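Long-range contacts in encapsidation protein (Lactococcus phage asccphi28, PDB 7JQP), which probably acts as the ATPase subunit of a pentameric motor that drives the phage genome into the viral capsid: residues F46-M51 / Y137-Y142; K141-D146 / E180-F185; P271-K276 / K333-Y338; L282-R287 / Y295-Y300. All blocks are in the same frame, centred on the assembly; numbering follows the deposited sequence.

Interaction 1 (F46-M51 / Y137-Y142); sequences FNNVSM and YPDVKY
The backbone amide of S50 donates to the carbonyl of D139, with S50 N 2.6 Å from D139 O, and the amide of K141 donates to S50 in turn, K141 N lying 3.1 Å from S50 O. The hydroxyl of S50 bonds instead to C119 O, on strand 118-125 at the other flank of strand 50-55. S50 pairs with V140 and M51 with Y142 in parallel fashion. The register slips by one residue between the two pairs, a beta bulge where these neighbouring strands enter the large sheet of the ASCE P-loop fold. K141, in the bulge, brings its CB to 3.8 Å from V49 CB; the rest of its extended chain leads off to a salt bridge with D43 of helix 32-46. On the face shared by M51 and Y142, CG of selenomethionine M51 is anti to the backbone N (chi1 179°) and lies 4.0 Å from Y142 CB. Toward the loops, N48 ND2 lies 4.0 Å from D139 OD2, too far for a hydrogen bond, the amide and carboxylate planes turned 51° apart.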
# COMPACT_ATOMS: atom_id res chain seq x y z
N PHE A 46 27.08 -25.56 11.89
CA PHE A 46 28.29 -25.82 12.64
C PHE A 46 29.58 -25.26 12.05
O PHE A 46 30.62 -25.31 12.72
CB PHE A 46 28.48 -27.34 12.83
CG PHE A 46 27.22 -28.06 13.22
CD1 PHE A 46 26.67 -27.89 14.47
CD2 PHE A 46 26.59 -28.90 12.31
CE1 PHE A 46 25.50 -28.54 14.82
CE2 PHE A 46 25.42 -29.56 12.66
CZ PHE A 46 24.88 -29.38 13.92
N ASN A 47 29.57 -24.74 10.82
CA ASN A 47 30.78 -24.21 10.21
C ASN A 47 30.84 -22.68 10.22
O ASN A 47 31.72 -22.10 9.58
CB ASN A 47 30.91 -24.72 8.77
CG ASN A 47 31.25 -26.20 8.71
OD1 ASN A 47 31.70 -26.79 9.69
ND2 ASN A 47 31.03 -26.80 7.54
N ASN A 48 29.93 -22.02 10.93
CA ASN A 48 29.99 -20.57 11.12
C ASN A 48 29.94 -19.82 9.79
O ASN A 48 30.63 -18.82 9.59
CB ASN A 48 31.25 -20.18 11.90
CG ASN A 48 30.94 -19.30 13.10
OD1 ASN A 48 30.52 -19.78 14.15
ND2 ASN A 48 31.15 -17.99 12.94
N VAL A 49 29.11 -20.30 8.87
CA VAL A 49 28.92 -19.66 7.58
C VAL A 49 27.44 -19.36 7.41
O VAL A 49 26.58 -20.17 7.76
CB VAL A 49 29.45 -20.54 6.42
CG1 VAL A 49 30.96 -20.46 6.35
CG2 VAL A 49 29.01 -21.99 6.60
N SER A 50 27.15 -18.21 6.83
CA SER A 50 25.78 -17.77 6.61
C SER A 50 25.37 -18.09 5.18
O SER A 50 26.17 -18.50 4.34
CB SER A 50 25.63 -16.28 6.90
OG SER A 50 26.08 -15.96 8.20
N MSE A 51 24.08 -17.89 4.91
CA MSE A 51 23.53 -18.13 3.59
C MSE A 51 22.71 -16.91 3.19
O MSE A 51 22.19 -16.19 4.03
CB MSE A 51 22.67 -19.38 3.57
CG MSE A 51 22.03 -19.69 2.23
SE MSE A 51 20.52 -20.92 2.43
CE MSE A 51 20.51 -21.69 0.64
N TYR A 137 28.09 -8.49 4.89
CA TYR A 137 27.64 -9.85 5.18
C TYR A 137 28.86 -10.68 5.57
O TYR A 137 29.59 -11.16 4.68
CB TYR A 137 26.93 -10.47 3.99
CG TYR A 137 25.78 -9.64 3.48
CD1 TYR A 137 24.52 -9.73 4.06
CD2 TYR A 137 25.95 -8.76 2.42
CE1 TYR A 137 23.47 -8.97 3.60
CE2 TYR A 137 24.90 -8.00 1.95
CZ TYR A 137 23.66 -8.11 2.54
OH TYR A 137 22.61 -7.35 2.08
N PRO A 138 29.15 -10.85 6.86
CA PRO A 138 30.49 -11.33 7.25
C PRO A 138 30.90 -12.68 6.68
O PRO A 138 31.97 -12.76 6.06
CB PRO A 138 30.40 -11.36 8.79
CG PRO A 138 29.32 -10.38 9.14
CD PRO A 138 28.31 -10.51 8.03
N ASP A 139 30.13 -13.74 6.88
CA ASP A 139 30.60 -15.10 6.58
C ASP A 139 29.65 -15.87 5.66
O ASP A 139 29.22 -16.98 5.96
CB ASP A 139 30.87 -15.88 7.86
CG ASP A 139 31.88 -15.18 8.76
OD1 ASP A 139 32.80 -14.52 8.22
OD2 ASP A 139 31.76 -15.29 10.00
N VAL A 140 29.24 -15.25 4.55
CA VAL A 140 28.34 -15.91 3.60
C VAL A 140 29.13 -16.86 2.70
O VAL A 140 30.08 -16.45 2.02
CB VAL A 140 27.59 -14.87 2.76
CG1 VAL A 140 26.55 -15.54 1.87
CG2 VAL A 140 26.94 -13.84 3.66
N LYS A 141 28.73 -18.13 2.68
CA LYS A 141 29.36 -19.14 1.83
C LYS A 141 28.45 -19.62 0.70
O LYS A 141 28.96 -20.14 -0.29
CB LYS A 141 29.78 -20.36 2.66
CG LYS A 141 30.45 -21.48 1.86
CD LYS A 141 30.66 -22.74 2.69
CE LYS A 141 31.45 -23.79 1.93
NZ LYS A 141 31.49 -25.10 2.64
N TYR A 142 27.14 -19.44 0.83
CA TYR A 142 26.18 -19.92 -0.16
C TYR A 142 25.29 -18.77 -0.59
O TYR A 142 24.81 -18.01 0.25
CB TYR A 142 25.31 -21.05 0.41
CG TYR A 142 26.05 -22.32 0.79
CD1 TYR A 142 26.26 -23.33 -0.14
CD2 TYR A 142 26.53 -22.50 2.08
CE1 TYR A 142 26.92 -24.49 0.21
CE2 TYR A 142 27.20 -23.66 2.43
CZ TYR A 142 27.40 -24.65 1.49
OH TYR A 142 28.06 -25.80 1.86

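Interaction 2 (K141-D146 / E180-F185); sequences KYLVFD and EDFYLF
L143 and L184 lie side by side and point the same way, their CG atoms both anti to the backbone N (chi1 176° and 168°), and L184 CD1 packs 3.8 Å from L143 CG. On the same face of the sheet the ring of F182 closes in on L143, with F182 CZ 3.8 Å from L143 CB, while K141 O sits over one face of that ring, toward its rim. The opposite face carries Y142, Y183, V144 and F185. The rings of Y142 and Y183 are near parallel but slid apart, so they barely overlap at a centroid distance of 5.9 Å. CE1 of F185 meets the edge of the Y142 ring, and V144 CG2 lies 4.0 Å from F185 CB. Between the faces the two parallel strands are joined by four backbone bonds: the amides of Y183 and F185 donate to K141 and L143, and those of L143 and F145 donate to Y183 and F185. At the polar edge, K141 NZ, salt-bridged to D43, adds a long, weak ion pair with D181 OD2, 3.8 Å away; the firmer partner of D181 is R20. The strands are the two arms of a beta-alpha-beta crossover. Its helix 164-175 packs on L143, F145 and F182; helix 32-46 meets Y142, V144 and F185 on the other face, and F238 of a neighbouring subunit meets the F182 ring edge-to-face.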
# COMPACT_ATOMS: atom_id res chain seq x y z
N LYS A 141 28.73 -18.13 2.68
CA LYS A 141 29.36 -19.14 1.83
C LYS A 141 28.45 -19.62 0.70
O LYS A 141 28.96 -20.14 -0.29
CB LYS A 141 29.78 -20.36 2.66
CG LYS A 141 30.45 -21.48 1.86
CD LYS A 141 30.66 -22.74 2.69
CE LYS A 141 31.45 -23.79 1.93
NZ LYS A 141 31.49 -25.10 2.64
N TYR A 142 27.14 -19.44 0.83
CA TYR A 142 26.18 -19.92 -0.16
C TYR A 142 25.29 -18.77 -0.59
O TYR A 142 24.81 -18.01 0.25
CB TYR A 142 25.31 -21.05 0.41
CG TYR A 142 26.05 -22.32 0.79
CD1 TYR A 142 26.26 -23.33 -0.14
CD2 TYR A 142 26.53 -22.50 2.08
CE1 TYR A 142 26.92 -24.49 0.21
CE2 TYR A 142 27.20 -23.66 2.43
CZ TYR A 142 27.40 -24.65 1.49
OH TYR A 142 28.06 -25.80 1.86
N LEU A 143 25.07 -18.65 -1.90
CA LEU A 143 24.12 -17.70 -2.46
C LEU A 143 23.21 -18.47 -3.40
O LEU A 143 23.68 -19.10 -4.35
CB LEU A 143 24.82 -16.56 -3.19
CG LEU A 143 23.91 -15.56 -3.90
CD1 LEU A 143 22.74 -15.15 -3.02
CD2 LEU A 143 24.71 -14.33 -4.31
N VAL A 144 21.90 -18.44 -3.13
CA VAL A 144 20.92 -19.17 -3.92
C VAL A 144 19.97 -18.17 -4.56
O VAL A 144 19.27 -17.42 -3.85
CB VAL A 144 20.15 -20.19 -3.07
CG1 VAL A 144 19.13 -20.93 -3.93
CG2 VAL A 144 21.12 -21.17 -2.43
N PHE A 145 19.93 -18.16 -5.88
CA PHE A 145 19.04 -17.31 -6.67
C PHE A 145 17.94 -18.23 -7.20
O PHE A 145 18.09 -18.88 -8.23
CB PHE A 145 19.81 -16.63 -7.80
CG PHE A 145 19.09 -15.46 -8.42
CD1 PHE A 145 17.72 -15.31 -8.31
CD2 PHE A 145 19.80 -14.50 -9.13
CE1 PHE A 145 17.07 -14.23 -8.88
CE2 PHE A 145 19.16 -13.42 -9.71
CZ PHE A 145 17.80 -13.29 -9.58
N ASP A 146 16.83 -18.31 -6.46
CA ASP A 146 15.73 -19.19 -6.83
C ASP A 146 14.84 -18.51 -7.86
O ASP A 146 14.72 -17.28 -7.91
CB ASP A 146 14.93 -19.57 -5.59
CG ASP A 146 14.16 -20.87 -5.77
OD1 ASP A 146 14.20 -21.43 -6.89
OD2 ASP A 146 13.55 -21.33 -4.79
N GLU A 180 37.57 -17.15 -1.07
CA GLU A 180 37.74 -18.17 -2.10
C GLU A 180 36.64 -19.22 -2.01
O GLU A 180 36.19 -19.74 -3.04
CB GLU A 180 39.12 -18.83 -1.95
CG GLU A 180 39.44 -19.86 -3.02
CD GLU A 180 40.71 -20.63 -2.71
OE1 GLU A 180 41.19 -20.55 -1.56
OE2 GLU A 180 41.23 -21.32 -3.62
N ASP A 181 36.18 -19.53 -0.80
CA ASP A 181 35.18 -20.57 -0.58
C ASP A 181 33.80 -19.92 -0.64
O ASP A 181 33.26 -19.45 0.36
CB ASP A 181 35.41 -21.26 0.76
CG ASP A 181 34.78 -22.64 0.82
OD1 ASP A 181 34.37 -23.15 -0.24
OD2 ASP A 181 34.69 -23.21 1.93
N PHE A 182 33.23 -19.89 -1.84
CA PHE A 182 31.92 -19.31 -2.08
C PHE A 182 31.20 -20.17 -3.12
O PHE A 182 31.82 -20.74 -4.01
CB PHE A 182 32.06 -17.86 -2.56
CG PHE A 182 30.78 -17.07 -2.50
CD1 PHE A 182 30.43 -16.39 -1.35
CD2 PHE A 182 29.95 -16.97 -3.61
CE1 PHE A 182 29.27 -15.65 -1.29
CE2 PHE A 182 28.79 -16.23 -3.55
CZ PHE A 182 28.44 -15.57 -2.39
N TYR A 183 29.88 -20.26 -2.97
CA TYR A 183 29.06 -21.05 -3.89
C TYR A 183 27.84 -20.25 -4.31
O TYR A 183 27.22 -19.56 -3.48
CB TYR A 183 28.62 -22.37 -3.25
CG TYR A 183 29.72 -23.41 -3.18
CD1 TYR A 183 30.62 -23.44 -2.12
CD2 TYR A 183 29.87 -24.35 -4.19
CE1 TYR A 183 31.63 -24.39 -2.06
CE2 TYR A 183 30.87 -25.30 -4.14
CZ TYR A 183 31.75 -25.31 -3.08
OH TYR A 183 32.75 -26.26 -3.02
N LEU A 184 27.50 -20.34 -5.59
CA LEU A 184 26.33 -19.68 -6.15
C LEU A 184 25.44 -20.72 -6.81
O LEU A 184 25.91 -21.51 -7.64
CB LEU A 184 26.73 -18.60 -7.17
CG LEU A 184 25.60 -18.03 -8.03
CD1 LEU A 184 24.54 -17.36 -7.18
CD2 LEU A 184 26.15 -17.06 -9.07
N PHE A 185 24.16 -20.72 -6.46
CA PHE A 185 23.18 -21.64 -7.02
C PHE A 185 22.10 -20.83 -7.72
O PHE A 185 21.46 -19.97 -7.10
CB PHE A 185 22.57 -22.53 -5.94
CG PHE A 185 23.46 -23.68 -5.53
CD1 PHE A 185 24.42 -23.51 -4.55
CD2 PHE A 185 23.32 -24.92 -6.13
CE1 PHE A 185 25.24 -24.57 -4.17
CE2 PHE A 185 24.13 -25.98 -5.75
CZ PHE A 185 25.09 -25.80 -4.78

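Interaction 3 (P271-K276 / K333-Y338); sequences PKLLVK and KKFKTY
L273 and Y338 reach toward each other tip to tip, L273 CD2 lying 3.8 Å from Y338 CE2. The leucine CG occupies the crowded position between the backbone N and the carbonyl carbon (chi1 53°), and its two methyls part to serve two aromatic rings. CD2 approaches Y338, whereas L273 CD1 comes 4.3 Å from F335 CE1. CG of Y338 is anti to the carbonyl carbon (chi1 -74°), and CB of this residue points toward the strand. The two rings, three residues apart in the helix sequence, thus receive neighbouring side chains of one strand face: F335 CZ also lies 4.3 Å from V275 CB. Within the helix T337 OG1 lies over one face of the Y338 ring, 4.2 Å above its plane and toward the rim. Strand 273-276 and helix 333-338 run almost perpendicular, at 98°, with their axes 12.3 Å apart, so the span is bridged by side chains, helix 328-343 lying across a face of the six-stranded sheet. K272, at the margin, brings its CD to 4.2 Å from Y338 OH. The polar ends of both residues turn to E286 of the adjacent strand 280-288, K272 NZ by a salt bridge and Y338 OH by a hydrogen bond. No hydrogen bond joins the two segments; their contact is apolar, and the shared carboxylate, probably kept ionised by the lysine, links them at its polar margin.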
# COMPACT_ATOMS: atom_id res chain seq x y z
N PRO A 271 26.22 -3.11 -42.93
CA PRO A 271 25.13 -2.71 -42.02
C PRO A 271 24.76 -1.24 -42.15
O PRO A 271 25.55 -0.39 -42.58
CB PRO A 271 25.72 -3.00 -40.63
CG PRO A 271 27.19 -2.72 -40.83
CD PRO A 271 27.48 -3.32 -42.20
N LYS A 272 23.52 -0.96 -41.75
CA LYS A 272 23.01 0.41 -41.78
C LYS A 272 23.69 1.28 -40.74
O LYS A 272 24.01 2.44 -41.00
CB LYS A 272 21.49 0.39 -41.56
CG LYS A 272 20.74 1.60 -42.09
CD LYS A 272 19.26 1.48 -41.75
CE LYS A 272 18.44 2.60 -42.37
NZ LYS A 272 17.03 2.18 -42.61
N LEU A 273 23.91 0.74 -39.54
CA LEU A 273 24.54 1.48 -38.46
C LEU A 273 25.42 0.54 -37.65
O LEU A 273 25.27 -0.68 -37.70
CB LEU A 273 23.49 2.15 -37.56
CG LEU A 273 22.36 1.29 -36.98
CD1 LEU A 273 22.84 0.36 -35.89
CD2 LEU A 273 21.24 2.19 -36.46
N LEU A 274 26.35 1.13 -36.90
CA LEU A 274 27.29 0.39 -36.09
C LEU A 274 27.34 0.99 -34.69
O LEU A 274 27.22 2.21 -34.53
CB LEU A 274 28.70 0.40 -36.69
CG LEU A 274 28.89 -0.32 -38.02
CD1 LEU A 274 30.07 0.27 -38.78
CD2 LEU A 274 29.11 -1.81 -37.79
N VAL A 275 27.50 0.13 -33.69
CA VAL A 275 27.75 0.54 -32.32
C VAL A 275 28.97 -0.23 -31.82
O VAL A 275 29.04 -1.45 -31.99
CB VAL A 275 26.53 0.29 -31.41
CG1 VAL A 275 26.25 -1.20 -31.27
CG2 VAL A 275 26.73 0.92 -30.04
N LYS A 276 29.93 0.49 -31.24
CA LYS A 276 31.15 -0.13 -30.74
C LYS A 276 30.89 -0.59 -29.31
O LYS A 276 30.67 0.24 -28.42
CB LYS A 276 32.33 0.84 -30.80
CG LYS A 276 33.62 0.23 -30.24
CD LYS A 276 34.84 1.11 -30.48
CE LYS A 276 34.74 2.46 -29.80
NZ LYS A 276 35.98 3.27 -30.03
N LYS A 333 15.66 7.08 -28.90
CA LYS A 333 15.00 7.50 -30.13
C LYS A 333 15.18 6.45 -31.24
O LYS A 333 14.21 6.10 -31.92
CB LYS A 333 15.57 8.85 -30.58
CG LYS A 333 14.79 9.54 -31.69
CD LYS A 333 15.14 11.02 -31.79
CE LYS A 333 14.51 11.68 -33.01
NZ LYS A 333 13.04 11.89 -32.85
N LYS A 334 16.37 5.86 -31.37
CA LYS A 334 16.66 4.91 -32.45
C LYS A 334 16.68 3.45 -32.00
O LYS A 334 16.13 2.59 -32.70
CB LYS A 334 17.99 5.25 -33.11
CG LYS A 334 19.17 5.03 -32.18
CD LYS A 334 20.46 5.16 -32.93
CE LYS A 334 20.59 6.53 -33.53
NZ LYS A 334 21.91 6.70 -33.90
N PHE A 335 17.28 3.13 -30.84
CA PHE A 335 17.43 1.73 -30.48
C PHE A 335 16.20 1.18 -29.78
O PHE A 335 16.16 -0.02 -29.50
CB PHE A 335 18.65 1.54 -29.54
CG PHE A 335 19.98 1.55 -30.26
CD1 PHE A 335 20.33 0.54 -31.13
CD2 PHE A 335 20.87 2.59 -30.05
CE1 PHE A 335 21.54 0.56 -31.80
CE2 PHE A 335 22.08 2.62 -30.71
CZ PHE A 335 22.42 1.61 -31.59
N LYS A 336 15.17 2.00 -29.56
CA LYS A 336 13.95 1.49 -28.94
C LYS A 336 13.28 0.47 -29.85
O LYS A 336 12.88 -0.61 -29.41
CB LYS A 336 12.99 2.63 -28.62
CG LYS A 336 11.74 2.19 -27.86
CD LYS A 336 10.69 3.29 -27.84
CE LYS A 336 9.34 2.75 -27.38
NZ LYS A 336 8.24 3.73 -27.57
N THR A 337 13.13 0.81 -31.13
CA THR A 337 12.51 -0.11 -32.07
C THR A 337 13.38 -1.36 -32.26
O THR A 337 12.85 -2.48 -32.34
CB THR A 337 12.28 0.57 -33.42
OG1 THR A 337 13.54 0.98 -33.98
CG2 THR A 337 11.38 1.80 -33.25
N TYR A 338 14.70 -1.18 -32.34
CA TYR A 338 15.59 -2.32 -32.53
C TYR A 338 15.57 -3.26 -31.33
O TYR A 338 15.59 -4.48 -31.50
CB TYR A 338 17.01 -1.82 -32.80
CG TYR A 338 17.20 -1.24 -34.18
CD1 TYR A 338 16.84 -1.96 -35.31
CD2 TYR A 338 17.72 0.04 -34.36
CE1 TYR A 338 17.01 -1.43 -36.58
CE2 TYR A 338 17.89 0.58 -35.62
CZ TYR A 338 17.53 -0.16 -36.73
OH TYR A 338 17.70 0.37 -37.99

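Interaction 4 (L282-R287 / Y295-Y300); sequences LGIAER and YYYQVY
I284 lies over one face of the Y297 ring in a CH-pi contact, with I284 CG1 4.2 Å from the ring centroid and only 5° off the normal; farther out, I284 CD1 is 4.0 Å from Y297 CZ. Y295 is met at its edge: E286 OE2, of a carboxylate already engaged by K272 and Y338, lies near the ring plane, 3.4 Å from Y295 CE1, and the carboxylate stands almost upright to the ring at 83°. Y296 has A285 O near its plane at the edge and R287 CB at 4.2 Å from its CE1, while its ring stacks on that of Y267. These strands form an antiparallel beta hairpin. G283 with Q298 and A285 with Y296 are its hydrogen-bonded pairs, each closed by two backbone bonds, among them A285 N to Y296 O at 2.8 Å. On the face of I284 and Y297, L282 CD2 packs on V299 CG2, and helix 352-365 covers L282 and I284 with W358. On the reverse face, A285 CB lies 3.6 Å from Q298 NE2. The hydroxyl of Y297 bonds to the backbone carbonyl of Y338 in helix 328-343.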
# COMPACT_ATOMS: atom_id res chain seq x y z
N LEU A 282 29.02 -3.83 -33.31
CA LEU A 282 27.75 -4.48 -33.59
C LEU A 282 27.03 -3.70 -34.67
O LEU A 282 26.93 -2.47 -34.59
CB LEU A 282 26.87 -4.55 -32.34
CG LEU A 282 27.40 -5.34 -31.14
CD1 LEU A 282 26.46 -5.14 -29.96
CD2 LEU A 282 27.55 -6.81 -31.47
N GLY A 283 26.54 -4.40 -35.68
CA GLY A 283 25.89 -3.76 -36.80
C GLY A 283 24.51 -4.35 -37.04
O GLY A 283 24.27 -5.53 -36.82
N ILE A 284 23.61 -3.49 -37.50
CA ILE A 284 22.26 -3.88 -37.88
C ILE A 284 22.11 -3.62 -39.37
O ILE A 284 22.35 -2.51 -39.84
CB ILE A 284 21.19 -3.11 -37.09
CG1 ILE A 284 21.23 -3.52 -35.61
CG2 ILE A 284 19.81 -3.35 -37.69
CD1 ILE A 284 20.26 -2.77 -34.72
N ALA A 285 21.70 -4.65 -40.11
CA ALA A 285 21.56 -4.57 -41.55
C ALA A 285 20.09 -4.71 -41.91
O ALA A 285 19.41 -5.63 -41.44
CB ALA A 285 22.37 -5.66 -42.25
N GLU A 286 19.61 -3.80 -42.75
CA GLU A 286 18.23 -3.80 -43.22
C GLU A 286 18.21 -4.12 -44.70
O GLU A 286 18.89 -3.46 -45.50
CB GLU A 286 17.56 -2.45 -42.95
CG GLU A 286 17.28 -2.20 -41.47
CD GLU A 286 16.57 -0.89 -41.21
OE1 GLU A 286 16.49 -0.07 -42.16
OE2 GLU A 286 16.10 -0.68 -40.08
N ARG A 287 17.44 -5.14 -45.07
CA ARG A 287 17.32 -5.60 -46.45
C ARG A 287 15.92 -5.38 -46.97
O ARG A 287 14.95 -5.90 -46.41
CB ARG A 287 17.71 -7.08 -46.54
CG ARG A 287 17.15 -7.80 -47.76
CD ARG A 287 17.84 -9.12 -48.01
NE ARG A 287 16.93 -10.11 -48.58
CZ ARG A 287 17.18 -10.88 -49.63
NH1 ARG A 287 18.32 -10.76 -50.31
NH2 ARG A 287 16.27 -11.76 -50.02
N TYR A 295 15.50 -7.72 -41.30
CA TYR A 295 16.51 -7.30 -40.33
C TYR A 295 17.54 -8.39 -40.09
O TYR A 295 17.18 -9.55 -39.87
CB TYR A 295 15.82 -6.91 -39.01
CG TYR A 295 14.81 -5.80 -39.18
CD1 TYR A 295 15.19 -4.47 -39.12
CD2 TYR A 295 13.47 -6.09 -39.43
CE1 TYR A 295 14.27 -3.45 -39.27
CE2 TYR A 295 12.54 -5.08 -39.59
CZ TYR A 295 12.94 -3.76 -39.51
OH TYR A 295 12.02 -2.75 -39.67
N TYR A 296 18.81 -8.01 -40.09
CA TYR A 296 19.91 -8.91 -39.75
C TYR A 296 20.79 -8.24 -38.71
O TYR A 296 21.19 -7.08 -38.88
CB TYR A 296 20.76 -9.27 -40.97
CG TYR A 296 20.04 -10.05 -42.04
CD1 TYR A 296 19.11 -9.44 -42.86
CD2 TYR A 296 20.30 -11.40 -42.23
CE1 TYR A 296 18.46 -10.15 -43.85
CE2 TYR A 296 19.66 -12.12 -43.22
CZ TYR A 296 18.74 -11.49 -44.02
OH TYR A 296 18.09 -12.20 -45.01
N TYR A 297 21.09 -8.96 -37.64
CA TYR A 297 21.94 -8.48 -36.56
C TYR A 297 23.29 -9.16 -36.69
O TYR A 297 23.38 -10.39 -36.65
CB TYR A 297 21.31 -8.77 -35.20
CG TYR A 297 20.19 -7.82 -34.83
CD1 TYR A 297 19.24 -7.44 -35.77
CD2 TYR A 297 20.08 -7.31 -33.54
CE1 TYR A 297 18.22 -6.58 -35.44
CE2 TYR A 297 19.06 -6.45 -33.20
CZ TYR A 297 18.13 -6.09 -34.15
OH TYR A 297 17.11 -5.22 -33.82
N GLN A 298 24.35 -8.36 -36.84
CA GLN A 298 25.67 -8.89 -37.13
C GLN A 298 26.71 -8.29 -36.19
O GLN A 298 26.49 -7.25 -35.56
CB GLN A 298 26.09 -8.59 -38.59
CG GLN A 298 24.97 -8.70 -39.61
CD GLN A 298 25.25 -7.88 -40.86
OE1 GLN A 298 25.92 -6.85 -40.80
NE2 GLN A 298 24.75 -8.34 -42.00
N VAL A 299 27.85 -8.97 -36.11
CA VAL A 299 28.99 -8.55 -35.30
C VAL A 299 30.22 -8.50 -36.20
O VAL A 299 30.48 -9.45 -36.95
CB VAL A 299 29.23 -9.50 -34.12
CG1 VAL A 299 30.33 -8.97 -33.22
CG2 VAL A 299 27.94 -9.71 -33.34
N TYR A 300 30.96 -7.40 -36.14
CA TYR A 300 32.18 -7.22 -36.91
C TYR A 300 33.35 -7.02 -35.97
O TYR A 300 33.32 -6.14 -35.11
CB TYR A 300 32.05 -6.03 -37.87
CG TYR A 300 30.99 -6.22 -38.93
CD1 TYR A 300 29.68 -5.81 -38.70
CD2 TYR A 300 31.29 -6.81 -40.15
CE1 TYR A 300 28.70 -5.98 -39.66
CE2 TYR A 300 30.31 -6.99 -41.11
CZ TYR A 300 29.02 -6.57 -40.87
OH TYR A 300 28.05 -6.74 -41.83

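Overall arrangement
The contacts form two groups on opposite sides of the chain's centre, with centres 37 to 47 Å apart between the groups. Interactions 1 and 2 share strand 140-145, joining it to its two neighbours in the large sheet. Interactions 2, 3 and 4 are buried; interaction 1, at the beginnings of its strands, is only partly so. Interactions 1 and 2 rest on parallel backbone bonding. Interactions 3 and 4 belong to the second, six-stranded sheet, where strands 273-277 and 280-288 are neighbours. Interaction 4 is nested within the chain loop closed by interaction 3 and joins strands through antiparallel bonding; interaction 3 instead sets a helix on the sheet through apolar side chains. I284 CD1 packs on Y338 CG between these two.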